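PDB 7A27: SmhA from Serratia marcescens, which is a component of the tripartite alpha-pore-forming toxin Smh and probably takes part in forming its membrane pore, here in soluble form. Local coordinates for residues A[24-28]-A[293-297]; A[27-32]-A[286-291]; A[32-36]-A[65-69]; A[76-81]-A[352-356]; A[195-200]-A[359-365]. One frame throughout, in Å; residues are numbered along the deposited sequence.

Four of the five contacts are helix-helix crossings in the long bundle of this soluble toxin component; interaction 5 instead joins a beta strand to the C-terminal tail. Interactions 1, 2 and 3 follow one another along helix 14-37: the first two hold it to helix 272-299, the third to helix 48-96; all three are buried and chiefly side-chain packing, sharing Asn-28 or Ser-32. Interaction 4 ties helix 48-96 to helix 325-358, is partly buried, and has hydrogen bonds between side chains. Interaction 5, partly buried and with its centre about 15 Å from that of the chain, combines backbone bonds with one from the Gln-199 amide; its Asn-359, a calcium ligand of this protein, also reaches helix 14-37.

Interaction 1: residues A[24-28]-A[293-297]; sequences QALLN and LTEQR
Two long helices of the toxin's helical bundle, 14-37 and 272-299, pack antiparallel here. Both segments are fully helical, with Asn-28 N bonded to Gln-24 O (2.8 Å) and Arg-297 N to Leu-293 O (3.0 Å). Their local axes approach to 9.7 Å, with N-to-C directions at 156° (signed crossing -156°), and Gln-24 faces Thr-294 with CA atoms 5.5 Å apart. Gln-24 provides most of the contact from its own side. Its CB points toward helix 272-299 and lies 3.4 Å from Thr-294 OG1, while the m, m rotamer bends the side chain along the partner helix, so that CD is 3.8 Å from Leu-293 CD1 and 3.9 Å from Arg-297 NH1. Ala-25 comes next, pointing sideways, with CB 4.2 Å from Thr-294 CG2. Leu-26 turns away, onto Tyr-356 of helix 325-358. The contact lies in the middle of the bundle, its centre about 3 Å from that of the chain. Thr-294, in the m rotamer, spends its hydroxyl on Thr-290 O, and Arg-297 NH1 makes a weak hydrogen bond to Ser-20 O. Asn-28 CB makes the lightest touch, 4.5 Å from Thr-294 OG1.

Interaction 2: residues A[27-32]-A[286-291]; sequences LNQSYS and LFVDTY
A buried antiparallel helix pair continues here, with segments 27-32 and 286-291 both helical throughout, local axes 9.0 Å apart and crossing at -157°. The CA pairs Asn-28 with Thr-290 (5.9 Å) and Tyr-31 with Phe-287 (5.4 Å) set the register. Tyr-31, in the m rotamer with chi2 near -38°, lays its ring against the partner helix. Leu-286 CB sits over one face, 3.5 Å from the ring centroid and almost on the normal, a CH-pi contact, while the m, t rotamer of Leu-286 brings CD1 to 3.4 Å from Tyr-31 CE1. At the edge of the same ring Thr-290 CG2 lies 3.6 Å from Tyr-31 CE2. Asn-28 is t (chi1 -153°) and drives its amide between the helices: its CG is 3.2 Å from Thr-290 OG1 and 3.8 Å from Phe-287 O, a polar group beside the Tyr-31, Leu-286 and Phe-287 packing. Phe-287 is t, so its ring swings round until CE1 is 3.2 Å from Ser-32 OG. The m rotamer of Ser-32 turns that hydroxyl back along its own helix to donate to Asn-28 O (2.8 Å). This is core packing between helices 14-37 and 272-299; around it, helix 48-96 brings Phe-68 against Asn-28 and Ser-32, helix 160-188 brings Ile-180 against Tyr-31, and helix 104-155 covers Tyr-291.

Interaction 3: residues A[32-36]-A[65-69]; sequences SNLLL and AQVFK
Ala-65 puts its methyl group among three side chains of helix 14-37: its CB is 3.9 Å from Ser-32 CB, 4.2 Å from Leu-35 CB and 3.8 Å from Leu-36 CG. Such small residues let the backbones come close, and Ser-32 and Ala-65 have CA atoms just 4.5 Å apart. Segments 32-36 and 65-69 are both helical, with Leu-36 N bonded to Ser-32 O (3.1 Å) and Lys-69 N to Ala-65 O (2.9 Å). They run antiparallel at 142° (signed crossing -142°), their local axes approaching to 9.2 Å. Leu-36, m, t, reaches along the partner so that CD1 lies 4.0 Å from Gln-66 N and 4.1 Å from Lys-69 CD. Lys-69 is extended, every chi angle t, and its CE passes 3.2 Å from Asn-33 OD1. Ser-32, chi1 m, has OG 3.5 Å from Phe-68 CD2, but that hydroxyl is bonded to Asn-28 O of its own helix. The pair is an antiparallel packing of two helices consecutive in the chain, 14-37 and 48-96. Helix 272-299 borders it through Phe-287, which touches Ser-32 and Leu-35; the C-terminal tail borders it at Asn-33, whose ND2 bonds weakly to Asn-360 O, and strand 230-237 meets Leu-34.

Interaction 4: residues A[76-81]-A[352-356]; sequences LIGLYT and AKANY
Two side-chain hydrogen bonds link helices 48-96 and 325-358 across this partly buried contact. Segments 76-81 and 352-356 are helical and antiparallel, with local axes 10.6 Å apart at a crossing of -163° and Ile-77 opposite Lys-353 (CA atoms 6.3 Å apart). In the first bond Tyr-356 OH donates to Tyr-80 OH at 2.9 Å; Tyr-80 OH is also bonded to Ser-22 OG of helix 14-37, so the phenol pair belongs to a polar chain spanning three helices. In the second, Lys-353 NZ donates to Thr-81 OG1 at 3.1 Å. That hydroxyl, with chi1 m, gives its own proton to Ile-77 O (2.7 Å), so it serves as both acceptor and donor. Lys-353 reaches it through an m, t, p, t side chain that passes Ile-77, Lys-353 CE lying 4.1 Å from Ile-77 CG2. Both tyrosines have chi1 m, and their rings form a T-shaped stack, the edge of Tyr-356 against the face of Tyr-80, centroids 5.3 Å apart and planes at 79°. Apolar contacts fill the remainder: Tyr-80 CE2 to Ala-352 CB, 3.6 Å, and Ile-77 CD1 to Tyr-356 CB, 4.0 Å. Asn-355 faces elsewhere, its amide bonded to Gly-193 O and Val-195 N. The whole is an antiparallel helix pair of an elongated bundle, as in the ClyA-like alpha-pore-forming toxins.

Interaction 5: residues A[195-200]-A[359-365]; sequences VQLGQS and NNILPEV
Both segments are largely extended and run side by side in the same direction, meeting in a single parallel beta bridge between Gln-199 and Glu-364, whose CA atoms are 5.1 Å apart. Gln-199 O accepts from Val-365 N (3.0 Å), Gln-199 N makes a weak bond to Pro-363 O (3.1 Å), and Glu-364 CA adds a CA-H...O contact to Gln-199 O at 3.4 Å. The tail thereby lies along strand 198-206 of the two-stranded antiparallel hairpin with 230-237, which is consistent with the beta-tongue of ClyA-like toxins. Asn-359 (phi/psi -79/13) is the first residue to leave helix 325-358, and the chain then becomes extended from Ile-361. Gly-198 lets Pro-363 O approach its CA to 3.2 Å, where a CB would clash with Val-365. Leu-362, t, p, brings CD1 4.0 Å from Leu-197 CB and 3.0 Å from Leu-197 O, and Val-195 CG2 meets Asn-359 CB at 3.9 Å. Asn-359 is a calcium ligand in a structure of this protein, though no ion is bound here. Its ND2 bonds weakly to Gln-29 OE1 and Ser-30 OG of helix 14-37. Gln-199, chi1 p and chi2 t, carries its amide to the tail; NE2, also bonded to Ser-37 OG, donates to Leu-362 O at 2.9 Å, with an angle of 168° at the hydrogen.

Interaction 1: residues A[24-28]-A[293-297]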
# COMPACT_ATOMS: atom_id res chain seq x y z
N GLN A 24 -2.35 -0.79 -2.25
CA GLN A 24 -0.99 -0.27 -2.50
C GLN A 24 -0.17 -0.36 -1.22
O GLN A 24 0.96 -0.82 -1.30
CB GLN A 24 -1.05 1.14 -3.08
CG GLN A 24 -1.87 1.27 -4.36
CD GLN A 24 -1.36 0.52 -5.56
OE1 GLN A 24 -0.27 -0.06 -5.58
NE2 GLN A 24 -2.15 0.53 -6.62
N ALA A 25 -0.72 0.05 -0.08
CA ALA A 25 -0.02 0.04 1.23
C ALA A 25 0.42 -1.38 1.56
O ALA A 25 1.56 -1.52 2.00
CB ALA A 25 -0.88 0.60 2.34
N LEU A 26 -0.43 -2.40 1.39
CA LEU A 26 -0.08 -3.81 1.68
C LEU A 26 1.08 -4.23 0.78
O LEU A 26 2.01 -4.85 1.27
CB LEU A 26 -1.28 -4.73 1.45
CG LEU A 26 -2.38 -4.66 2.49
CD1 LEU A 26 -3.61 -5.41 2.00
CD2 LEU A 26 -1.93 -5.20 3.82
N LEU A 27 0.98 -3.95 -0.51
CA LEU A 27 2.04 -4.29 -1.48
C LEU A 27 3.32 -3.54 -1.07
O LEU A 27 4.37 -4.17 -1.04
CB LEU A 27 1.59 -3.93 -2.90
CG LEU A 27 2.57 -4.29 -4.00
CD1 LEU A 27 2.95 -5.75 -3.94
CD2 LEU A 27 2.01 -4.00 -5.37
N ASN A 28 3.23 -2.27 -0.69
CA ASN A 28 4.41 -1.45 -0.33
C ASN A 28 5.03 -2.02 0.95
O ASN A 28 6.24 -1.83 1.17
CB ASN A 28 4.06 0.03 -0.18
CG ASN A 28 5.24 0.94 -0.46
OD1 ASN A 28 6.21 0.54 -1.12
ND2 ASN A 28 5.17 2.17 0.02
N LEU A 293 1.79 5.88 -5.23
CA LEU A 293 0.37 5.47 -5.42
C LEU A 293 -0.32 5.48 -4.06
O LEU A 293 -1.50 5.85 -4.01
CB LEU A 293 0.26 4.10 -6.09
CG LEU A 293 0.60 4.06 -7.58
CD1 LEU A 293 0.28 2.68 -8.15
CD2 LEU A 293 -0.16 5.11 -8.37
N THR A 294 0.39 5.12 -2.99
CA THR A 294 -0.17 5.11 -1.61
C THR A 294 -0.53 6.56 -1.28
O THR A 294 -1.69 6.79 -0.99
CB THR A 294 0.76 4.40 -0.63
OG1 THR A 294 0.93 3.06 -1.11
CG2 THR A 294 0.24 4.36 0.78
N GLU A 295 0.40 7.50 -1.46
CA GLU A 295 0.20 8.95 -1.21
C GLU A 295 -1.01 9.45 -2.00
O GLU A 295 -1.79 10.19 -1.41
CB GLU A 295 1.45 9.72 -1.63
CG GLU A 295 1.40 11.21 -1.32
CD GLU A 295 0.79 12.13 -2.37
OE1 GLU A 295 0.75 11.75 -3.54
OE2 GLU A 295 0.36 13.24 -2.01
N GLN A 296 -1.15 9.05 -3.27
CA GLN A 296 -2.22 9.56 -4.18
C GLN A 296 -3.60 9.05 -3.75
O GLN A 296 -4.56 9.85 -3.81
CB GLN A 296 -1.92 9.21 -5.64
CG GLN A 296 -0.94 10.18 -6.29
CD GLN A 296 -0.38 9.69 -7.61
OE1 GLN A 296 -0.71 8.62 -8.10
NE2 GLN A 296 0.51 10.48 -8.19
N ARG A 297 -3.74 7.79 -3.35
CA ARG A 297 -5.05 7.23 -2.91
C ARG A 297 -5.44 7.87 -1.58
O ARG A 297 -6.63 8.10 -1.37
CB ARG A 297 -5.02 5.71 -2.75
CG ARG A 297 -4.62 4.97 -4.01
CD ARG A 297 -5.56 5.14 -5.19
NE ARG A 297 -4.81 4.80 -6.41
CZ ARG A 297 -4.44 3.56 -6.78
NH1 ARG A 297 -4.73 2.50 -6.02
NH2 ARG A 297 -3.76 3.42 -7.91

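Interaction 2: residues A[27-32]-A[286-291]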
# COMPACT_ATOMS: atom_id res chain seq x y z
N LEU A 27 0.98 -3.95 -0.51
CA LEU A 27 2.04 -4.29 -1.48
C LEU A 27 3.32 -3.54 -1.07
O LEU A 27 4.37 -4.17 -1.04
CB LEU A 27 1.59 -3.93 -2.90
CG LEU A 27 2.57 -4.29 -4.00
CD1 LEU A 27 2.95 -5.75 -3.94
CD2 LEU A 27 2.01 -4.00 -5.37
N ASN A 28 3.23 -2.27 -0.69
CA ASN A 28 4.41 -1.45 -0.33
C ASN A 28 5.03 -2.02 0.95
O ASN A 28 6.24 -1.83 1.17
CB ASN A 28 4.06 0.03 -0.18
CG ASN A 28 5.24 0.94 -0.46
OD1 ASN A 28 6.21 0.54 -1.12
ND2 ASN A 28 5.17 2.17 0.02
N GLN A 29 4.24 -2.69 1.77
CA GLN A 29 4.69 -3.36 3.02
C GLN A 29 5.65 -4.48 2.59
O GLN A 29 6.74 -4.60 3.20
CB GLN A 29 3.45 -3.83 3.79
CG GLN A 29 3.67 -4.27 5.22
CD GLN A 29 2.38 -4.61 5.94
OE1 GLN A 29 1.33 -4.78 5.33
NE2 GLN A 29 2.44 -4.74 7.25
N SER A 30 5.26 -5.23 1.54
CA SER A 30 6.03 -6.38 0.99
C SER A 30 7.29 -5.86 0.29
O SER A 30 8.33 -6.50 0.43
CB SER A 30 5.19 -7.25 0.06
OG SER A 30 4.06 -7.80 0.73
N TYR A 31 7.21 -4.74 -0.43
CA TYR A 31 8.38 -4.13 -1.11
C TYR A 31 9.35 -3.57 -0.07
O TYR A 31 10.55 -3.57 -0.35
CB TYR A 31 7.97 -3.08 -2.15
CG TYR A 31 7.31 -3.63 -3.38
CD1 TYR A 31 7.71 -4.83 -3.95
CD2 TYR A 31 6.35 -2.90 -4.05
CE1 TYR A 31 7.11 -5.32 -5.10
CE2 TYR A 31 5.74 -3.37 -5.20
CZ TYR A 31 6.12 -4.58 -5.72
OH TYR A 31 5.55 -5.05 -6.85
N SER A 32 8.87 -3.13 1.09
CA SER A 32 9.74 -2.71 2.21
C SER A 32 10.47 -3.94 2.74
O SER A 32 11.69 -3.84 2.96
CB SER A 32 8.98 -2.04 3.31
OG SER A 32 8.33 -0.90 2.80
N LEU A 286 10.17 -0.34 -7.29
CA LEU A 286 8.90 -0.95 -6.82
C LEU A 286 8.41 -0.21 -5.58
O LEU A 286 7.22 0.15 -5.54
CB LEU A 286 9.09 -2.44 -6.50
CG LEU A 286 9.38 -3.33 -7.70
CD1 LEU A 286 9.65 -4.76 -7.25
CD2 LEU A 286 8.23 -3.27 -8.70
N PHE A 287 9.32 0.03 -4.63
CA PHE A 287 9.02 0.71 -3.34
C PHE A 287 8.55 2.14 -3.60
O PHE A 287 7.45 2.49 -3.14
CB PHE A 287 10.23 0.68 -2.41
CG PHE A 287 10.07 1.45 -1.13
CD1 PHE A 287 9.23 1.00 -0.12
CD2 PHE A 287 10.78 2.62 -0.92
CE1 PHE A 287 9.07 1.72 1.05
CE2 PHE A 287 10.66 3.31 0.27
CZ PHE A 287 9.79 2.87 1.25
N VAL A 288 9.33 2.94 -4.33
CA VAL A 288 9.03 4.38 -4.56
C VAL A 288 7.78 4.53 -5.42
O VAL A 288 7.00 5.45 -5.14
CB VAL A 288 10.23 5.11 -5.18
CG1 VAL A 288 9.88 6.53 -5.58
CG2 VAL A 288 11.41 5.10 -4.23
N ASP A 289 7.60 3.72 -6.46
CA ASP A 289 6.40 3.82 -7.34
C ASP A 289 5.15 3.57 -6.49
O ASP A 289 4.21 4.39 -6.58
CB ASP A 289 6.44 2.85 -8.53
CG ASP A 289 7.36 3.22 -9.68
OD1 ASP A 289 7.80 4.40 -9.74
OD2 ASP A 289 7.61 2.33 -10.52
N THR A 290 5.11 2.50 -5.69
CA THR A 290 3.88 2.16 -4.94
C THR A 290 3.76 3.10 -3.74
O THR A 290 2.62 3.29 -3.28
CB THR A 290 3.73 0.66 -4.65
OG1 THR A 290 4.54 0.33 -3.53
CG2 THR A 290 4.08 -0.19 -5.85
N TYR A 291 4.85 3.72 -3.28
CA TYR A 291 4.76 4.74 -2.20
C TYR A 291 3.96 5.91 -2.77
O TYR A 291 3.05 6.41 -2.11
CB TYR A 291 6.13 5.22 -1.72
CG TYR A 291 6.11 5.87 -0.36
CD1 TYR A 291 5.67 7.17 -0.19
CD2 TYR A 291 6.52 5.17 0.76
CE1 TYR A 291 5.66 7.77 1.07
CE2 TYR A 291 6.50 5.75 2.02
CZ TYR A 291 6.08 7.05 2.17
OH TYR A 291 6.08 7.59 3.42

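Interaction 3: residues A[32-36]-A[65-69]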
# COMPACT_ATOMS: atom_id res chain seq x y z
N SER A 32 8.87 -3.13 1.09
CA SER A 32 9.74 -2.71 2.21
C SER A 32 10.47 -3.94 2.74
O SER A 32 11.69 -3.84 2.96
CB SER A 32 8.98 -2.04 3.31
OG SER A 32 8.33 -0.90 2.80
N ASN A 33 9.76 -5.05 2.94
CA ASN A 33 10.35 -6.30 3.46
C ASN A 33 11.40 -6.81 2.48
O ASN A 33 12.42 -7.38 2.94
CB ASN A 33 9.29 -7.37 3.73
CG ASN A 33 8.54 -7.14 5.02
OD1 ASN A 33 9.13 -6.79 6.05
ND2 ASN A 33 7.23 -7.38 4.97
N LEU A 34 11.19 -6.61 1.18
CA LEU A 34 12.13 -7.09 0.14
C LEU A 34 13.42 -6.28 0.26
O LEU A 34 14.48 -6.88 0.23
CB LEU A 34 11.49 -6.94 -1.24
CG LEU A 34 12.33 -7.45 -2.41
CD1 LEU A 34 12.48 -8.97 -2.37
CD2 LEU A 34 11.72 -7.04 -3.72
N LEU A 35 13.34 -4.96 0.40
CA LEU A 35 14.52 -4.05 0.54
C LEU A 35 15.33 -4.38 1.80
O LEU A 35 16.59 -4.21 1.74
CB LEU A 35 14.03 -2.61 0.61
CG LEU A 35 13.69 -1.98 -0.73
CD1 LEU A 35 13.00 -0.65 -0.49
CD2 LEU A 35 14.95 -1.79 -1.56
N LEU A 36 14.66 -4.82 2.87
CA LEU A 36 15.27 -5.11 4.19
C LEU A 36 15.81 -6.54 4.23
O LEU A 36 16.65 -6.80 5.11
CB LEU A 36 14.23 -4.89 5.30
CG LEU A 36 13.82 -3.44 5.50
CD1 LEU A 36 12.54 -3.33 6.31
CD2 LEU A 36 14.94 -2.65 6.15
N ALA A 65 12.46 2.08 4.28
CA ALA A 65 11.68 0.82 4.31
C ALA A 65 11.29 0.54 5.76
O ALA A 65 10.11 0.25 6.00
CB ALA A 65 12.47 -0.31 3.72
N GLN A 66 12.25 0.61 6.69
CA GLN A 66 12.00 0.44 8.15
C GLN A 66 10.96 1.48 8.60
O GLN A 66 10.01 1.08 9.28
CB GLN A 66 13.30 0.55 8.94
CG GLN A 66 13.14 0.62 10.45
CD GLN A 66 14.48 0.79 11.14
OE1 GLN A 66 15.47 0.15 10.78
NE2 GLN A 66 14.52 1.64 12.15
N VAL A 67 11.12 2.75 8.23
CA VAL A 67 10.17 3.82 8.65
C VAL A 67 8.76 3.47 8.17
O VAL A 67 7.82 3.49 9.00
CB VAL A 67 10.61 5.22 8.18
CG1 VAL A 67 9.52 6.24 8.40
CG2 VAL A 67 11.87 5.68 8.90
N PHE A 68 8.59 3.16 6.89
CA PHE A 68 7.27 2.76 6.35
C PHE A 68 6.72 1.57 7.15
O PHE A 68 5.58 1.65 7.64
CB PHE A 68 7.34 2.36 4.87
CG PHE A 68 5.98 2.05 4.30
CD1 PHE A 68 5.14 3.06 3.90
CD2 PHE A 68 5.53 0.75 4.22
CE1 PHE A 68 3.88 2.78 3.41
CE2 PHE A 68 4.27 0.47 3.69
CZ PHE A 68 3.45 1.48 3.30
N LYS A 69 7.51 0.52 7.31
CA LYS A 69 7.10 -0.77 7.93
C LYS A 69 6.64 -0.57 9.38
O LYS A 69 5.57 -1.09 9.71
CB LYS A 69 8.26 -1.77 7.86
CG LYS A 69 7.88 -3.22 8.05
CD LYS A 69 9.05 -4.12 8.37
CE LYS A 69 8.58 -5.46 8.89
NZ LYS A 69 9.59 -6.12 9.74

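Interaction 4: residues A[76-81]-A[352-356]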
# COMPACT_ATOMS: atom_id res chain seq x y z
N LEU A 76 -1.53 4.33 9.50
CA LEU A 76 -2.69 3.89 8.68
C LEU A 76 -3.65 3.06 9.53
O LEU A 76 -4.86 3.33 9.50
CB LEU A 76 -2.20 3.08 7.48
CG LEU A 76 -1.52 3.89 6.38
CD1 LEU A 76 -0.80 3.01 5.37
CD2 LEU A 76 -2.54 4.76 5.68
N ILE A 77 -3.15 2.06 10.26
CA ILE A 77 -4.02 1.19 11.11
C ILE A 77 -4.84 2.10 12.03
O ILE A 77 -6.01 1.78 12.32
CB ILE A 77 -3.21 0.14 11.88
CG1 ILE A 77 -2.50 -0.82 10.92
CG2 ILE A 77 -4.11 -0.60 12.87
CD1 ILE A 77 -1.67 -1.89 11.63
N GLY A 78 -4.25 3.22 12.45
CA GLY A 78 -4.91 4.24 13.27
C GLY A 78 -6.14 4.81 12.58
O GLY A 78 -7.19 4.87 13.22
N LEU A 79 -6.01 5.21 11.31
CA LEU A 79 -7.13 5.80 10.51
C LEU A 79 -8.22 4.76 10.27
O LEU A 79 -9.40 5.16 10.19
CB LEU A 79 -6.64 6.31 9.16
CG LEU A 79 -5.74 7.54 9.19
CD1 LEU A 79 -5.34 7.92 7.77
CD2 LEU A 79 -6.38 8.71 9.93
N TYR A 80 -7.84 3.50 10.06
CA TYR A 80 -8.81 2.42 9.81
C TYR A 80 -9.65 2.23 11.09
O TYR A 80 -10.89 2.17 10.99
CB TYR A 80 -8.11 1.13 9.36
CG TYR A 80 -7.63 1.07 7.93
CD1 TYR A 80 -6.57 1.84 7.49
CD2 TYR A 80 -8.19 0.18 7.02
CE1 TYR A 80 -6.11 1.78 6.18
CE2 TYR A 80 -7.73 0.09 5.71
CZ TYR A 80 -6.68 0.89 5.29
OH TYR A 80 -6.20 0.81 4.02
N THR A 81 -9.00 2.18 12.25
CA THR A 81 -9.66 1.99 13.57
C THR A 81 -10.73 3.08 13.74
O THR A 81 -11.87 2.76 14.19
CB THR A 81 -8.64 1.97 14.72
OG1 THR A 81 -7.64 1.00 14.38
CG2 THR A 81 -9.25 1.63 16.06
N ALA A 352 -8.80 -5.73 6.69
CA ALA A 352 -7.64 -4.90 6.27
C ALA A 352 -6.63 -4.85 7.42
O ALA A 352 -5.42 -4.99 7.14
CB ALA A 352 -8.08 -3.52 5.86
N LYS A 353 -7.11 -4.69 8.66
CA LYS A 353 -6.24 -4.62 9.87
C LYS A 353 -5.56 -5.98 10.09
O LYS A 353 -4.38 -5.98 10.49
CB LYS A 353 -7.03 -4.20 11.11
CG LYS A 353 -7.46 -2.74 11.12
CD LYS A 353 -8.37 -2.37 12.26
CE LYS A 353 -7.69 -2.47 13.60
NZ LYS A 353 -8.58 -1.98 14.67
N ALA A 354 -6.29 -7.08 9.89
CA ALA A 354 -5.77 -8.46 10.01
C ALA A 354 -4.68 -8.66 8.95
O ALA A 354 -3.66 -9.27 9.27
CB ALA A 354 -6.88 -9.47 9.87
N ASN A 355 -4.90 -8.13 7.75
CA ASN A 355 -3.93 -8.22 6.63
C ASN A 355 -2.67 -7.42 6.96
O ASN A 355 -1.58 -7.95 6.77
CB ASN A 355 -4.56 -7.80 5.30
CG ASN A 355 -5.30 -8.92 4.58
OD1 ASN A 355 -4.97 -10.09 4.73
ND2 ASN A 355 -6.27 -8.55 3.75
N TYR A 356 -2.80 -6.18 7.44
CA TYR A 356 -1.63 -5.33 7.80
C TYR A 356 -0.83 -6.03 8.90
O TYR A 356 0.39 -5.84 8.93
CB TYR A 356 -2.03 -3.94 8.27
CG TYR A 356 -2.42 -2.96 7.19
CD1 TYR A 356 -1.48 -2.48 6.29
CD2 TYR A 356 -3.70 -2.44 7.11
CE1 TYR A 356 -1.81 -1.56 5.31
CE2 TYR A 356 -4.05 -1.55 6.13
CZ TYR A 356 -3.11 -1.08 5.23
OH TYR A 356 -3.50 -0.17 4.29

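Interaction 5: residues A[195-200]-A[359-365]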
# COMPACT_ATOMS: atom_id res chain seq x y z
N VAL A 195 -4.08 -11.68 2.34
CA VAL A 195 -2.86 -11.50 1.52
C VAL A 195 -1.64 -12.15 2.17
O VAL A 195 -1.46 -12.07 3.38
CB VAL A 195 -2.57 -10.02 1.21
CG1 VAL A 195 -3.77 -9.35 0.57
CG2 VAL A 195 -2.09 -9.25 2.43
N GLN A 196 -0.78 -12.66 1.30
CA GLN A 196 0.55 -13.23 1.60
C GLN A 196 1.35 -13.20 0.28
O GLN A 196 0.83 -13.63 -0.76
CB GLN A 196 0.34 -14.65 2.15
CG GLN A 196 1.58 -15.29 2.77
CD GLN A 196 1.82 -14.99 4.23
OE1 GLN A 196 1.92 -13.84 4.68
NE2 GLN A 196 1.98 -16.07 4.99
N LEU A 197 2.58 -12.68 0.33
CA LEU A 197 3.59 -12.77 -0.75
C LEU A 197 4.87 -13.34 -0.13
O LEU A 197 5.10 -13.07 1.05
CB LEU A 197 3.83 -11.38 -1.34
CG LEU A 197 2.75 -10.85 -2.29
CD1 LEU A 197 3.19 -9.54 -2.91
CD2 LEU A 197 2.42 -11.88 -3.35
N GLY A 198 5.64 -14.13 -0.86
CA GLY A 198 6.88 -14.74 -0.36
C GLY A 198 8.10 -14.08 -0.98
O GLY A 198 7.95 -13.01 -1.58
N GLN A 199 9.27 -14.72 -0.84
CA GLN A 199 10.55 -14.26 -1.43
C GLN A 199 11.50 -15.45 -1.55
O GLN A 199 11.28 -16.47 -0.87
CB GLN A 199 11.19 -13.18 -0.56
CG GLN A 199 11.53 -13.61 0.86
CD GLN A 199 12.42 -12.59 1.54
OE1 GLN A 199 13.51 -12.26 1.05
NE2 GLN A 199 11.97 -12.06 2.67
N SER A 200 12.51 -15.32 -2.41
CA SER A 200 13.57 -16.34 -2.63
C SER A 200 14.70 -15.69 -3.43
O SER A 200 14.48 -14.57 -3.99
CB SER A 200 13.05 -17.56 -3.33
OG SER A 200 12.77 -17.30 -4.70
N ASN A 359 0.66 -9.54 7.01
CA ASN A 359 1.57 -9.18 5.89
C ASN A 359 2.81 -8.43 6.40
O ASN A 359 3.53 -7.90 5.53
CB ASN A 359 0.84 -8.34 4.84
CG ASN A 359 1.59 -8.24 3.52
OD1 ASN A 359 2.21 -9.21 3.08
ND2 ASN A 359 1.54 -7.08 2.90
N ASN A 360 3.08 -8.43 7.71
CA ASN A 360 4.26 -7.75 8.29
C ASN A 360 5.52 -8.58 8.01
O ASN A 360 6.62 -8.01 8.10
CB ASN A 360 4.17 -7.49 9.79
CG ASN A 360 5.30 -6.60 10.27
OD1 ASN A 360 5.55 -5.52 9.72
ND2 ASN A 360 6.02 -7.03 11.29
N ILE A 361 5.36 -9.86 7.72
CA ILE A 361 6.48 -10.80 7.44
C ILE A 361 6.37 -11.29 5.99
O ILE A 361 5.25 -11.52 5.52
CB ILE A 361 6.52 -11.96 8.47
CG1 ILE A 361 7.73 -12.87 8.25
CG2 ILE A 361 5.21 -12.74 8.47
CD1 ILE A 361 9.10 -12.17 8.31
N LEU A 362 7.51 -11.38 5.29
CA LEU A 362 7.63 -11.84 3.87
C LEU A 362 8.36 -13.18 3.89
O LEU A 362 9.58 -13.24 3.72
CB LEU A 362 8.42 -10.79 3.08
CG LEU A 362 8.47 -10.97 1.56
CD1 LEU A 362 7.08 -10.78 0.97
CD2 LEU A 362 9.46 -9.99 0.93
N PRO A 363 7.62 -14.30 4.09
CA PRO A 363 8.25 -15.61 4.26
C PRO A 363 9.08 -16.13 3.08
O PRO A 363 8.82 -15.75 2.00
CB PRO A 363 7.03 -16.53 4.47
CG PRO A 363 5.86 -15.78 3.88
CD PRO A 363 6.15 -14.34 4.20
N GLU A 364 10.05 -17.02 3.35
CA GLU A 364 10.86 -17.72 2.30
C GLU A 364 9.95 -18.76 1.60
O GLU A 364 9.02 -19.27 2.26
CB GLU A 364 12.06 -18.46 2.91
CG GLU A 364 13.04 -17.57 3.66
CD GLU A 364 13.92 -16.67 2.81
OE1 GLU A 364 14.17 -17.02 1.62
OE2 GLU A 364 14.39 -15.63 3.35
N VAL A 365 10.20 -19.06 0.32
CA VAL A 365 9.45 -20.14 -0.40
C VAL A 365 10.45 -21.07 -1.10
O VAL A 365 11.44 -20.57 -1.59
CB VAL A 365 8.34 -19.63 -1.33
CG1 VAL A 365 7.17 -19.09 -0.52
CG2 VAL A 365 8.88 -18.60 -2.29